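PDB 2ITM: xylulose kinase from Escherichia coli, which catalyses the ATP-dependent phosphorylation of D-xylulose to D-xylulose 5-phosphate and, less efficiently, phosphorylates 1-deoxy-D-xylulose. Local coordinates for residues A[243-246]-A[247-250]. Residues are numbered along the deposited sequence; the frame is centred on the assembly and turned at random.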
loop_
_atom_site.group_PDB
_atom_site.type_symbol
_atom_site.label_atom_id
_atom_site.label_comp_id
_atom_site.label_asym_id
_atom_site.label_seq_id
_atom_site.Cartn_x
_atom_site.Cartn_y
_atom_site.Cartn_z
ATOM N N MET A 243 -8.814 -1.710 -38.914
ATOM C CA MET A 243 -8.846 -3.060 -38.426
ATOM C C MET A 243 -10.043 -3.815 -38.957
ATOM O O MET A 243 -11.167 -3.545 -38.593
ATOM C CB MET A 243 -8.796 -3.076 -36.900
ATOM C CG MET A 243 -7.792 -4.041 -36.317
ATOM S SD MET A 243 -6.204 -3.371 -35.864
ATOM C CE MET A 243 -5.733 -2.560 -37.343
ATOM N N VAL A 244 -9.785 -4.767 -39.834
ATOM C CA VAL A 244 -10.685 -5.050 -40.927
ATOM C C VAL A 244 -10.692 -6.520 -41.353
ATOM O O VAL A 244 -11.714 -7.034 -41.765
ATOM C CB VAL A 244 -10.402 -4.123 -42.106
ATOM C CG1 VAL A 244 -10.359 -4.878 -43.401
ATOM C CG2 VAL A 244 -11.382 -2.978 -42.141
ATOM N N ASP A 245 -9.557 -7.192 -41.237
ATOM C CA ASP A 245 -9.461 -8.589 -41.637
ATOM C C ASP A 245 -8.944 -9.511 -40.537
ATOM O O ASP A 245 -8.296 -9.073 -39.604
ATOM C CB ASP A 245 -8.590 -8.736 -42.879
ATOM C CG ASP A 245 -9.279 -8.250 -44.114
ATOM O OD1 ASP A 245 -10.431 -8.597 -44.359
ATOM O OD2 ASP A 245 -8.711 -7.516 -44.930
ATOM N N ALA A 246 -9.226 -10.796 -40.684
ATOM C CA ALA A 246 -8.808 -11.804 -39.732
ATOM C C ALA A 246 -7.383 -11.626 -39.227
ATOM O O ALA A 246 -6.452 -11.473 -40.003
ATOM C CB ALA A 246 -8.991 -13.173 -40.304
ATOM N N ASN A 247 -7.245 -11.648 -37.908
ATOM C CA ASN A 247 -5.966 -11.524 -37.230
ATOM C C ASN A 247 -5.339 -10.140 -37.241
ATOM O O ASN A 247 -4.216 -9.975 -36.807
ATOM C CB ASN A 247 -4.974 -12.573 -37.726
ATOM C CG ASN A 247 -5.484 -13.988 -37.551
ATOM O OD1 ASN A 247 -5.730 -14.436 -36.441
ATOM N ND2 ASN A 247 -5.652 -14.689 -38.651
ATOM N N GLN A 248 -6.059 -9.145 -37.729
ATOM C CA GLN A 248 -5.716 -7.776 -37.392
ATOM C C GLN A 248 -6.092 -7.463 -35.955
ATOM O O GLN A 248 -7.155 -7.832 -35.495
ATOM C CB GLN A 248 -6.369 -6.782 -38.348
ATOM C CG GLN A 248 -5.853 -6.852 -39.769
ATOM C CD GLN A 248 -6.481 -5.812 -40.654
ATOM O OE1 GLN A 248 -7.531 -6.011 -41.219
ATOM N NE2 GLN A 248 -5.807 -4.697 -40.803
ATOM N N ALA A 249 -5.194 -6.793 -35.252
ATOM C CA ALA A 249 -5.369 -6.530 -33.839
ATOM C C ALA A 249 -4.831 -5.170 -33.460
ATOM O O ALA A 249 -3.801 -4.738 -33.963
ATOM C CB ALA A 249 -4.708 -7.596 -33.019
ATOM N N MET A 250 -5.543 -4.512 -32.556
ATOM C CA MET A 250 -5.121 -3.242 -32.008
ATOM C C MET A 250 -5.171 -3.227 -30.492
ATOM O O MET A 250 -6.046 -3.821 -29.890
ATOM C CB MET A 250 -5.947 -2.097 -32.586
ATOM C CG MET A 250 -7.383 -2.062 -32.118
ATOM S SD MET A 250 -8.471 -0.954 -33.022
ATOM C CE MET A 250 -8.157 0.554 -32.174
#
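Gln-248 reaches back across the loop and offers its amide oxygen to the backbone N-H of Val-244 and, at a doubtfully short distance, to that of Asp-245. Val-244 N lies 2.9 Å from Gln-248 OE1 and sits above the amide plane, well off the carbonyl's lone pairs, and the hydrogen bond is bent, with an N-H...O angle of 131°. Asp-245 N is modelled only 2.3 Å from the same Gln-248 OE1, too short for its exact length to be trusted. With CG beside its own backbone N (chi1 -67°) and the chain extended beyond it, the side chain spans the gap to this pair of donors; the NE2 of the same amide makes a weak hydrogen bond to the Gly-242 carbonyl. The backbone bond from Gln-248 N to Asp-245 O, 2.9 Å and fairly straight at 161°, closes a type II beta turn with Ala-246 and Asn-247 at its corners. Asn-247 takes the third position in a left-handed conformation, its OD1 accepting a bond from Lys-386 N, while the Asp-245 carboxylate makes a salt bridge with Arg-284 through OD1. This turn carries the chain from helix 233-241 into strand 249-253, a central strand of the C-terminal domain's mixed sheet in this FGGY kinase, a fold of the actin-like ATPase clan. Beneath the polar loop, Met-243 bends at chi2 and chi3 to lay its thioether over the start of the strand: CG rests 3.7 Å from Gln-248 CB, and SD comes 3.5 Å from Met-250 CB. Shortening Met-243 to an alanine is likely to strip Met-250 CB and the aliphatic part of Gln-248 of this apolar cover. Farther in, Met-243 and Met-250 both touch Ala-238 of helix 233-241 and Thr-391 on the neighbouring parallel strand 390-393.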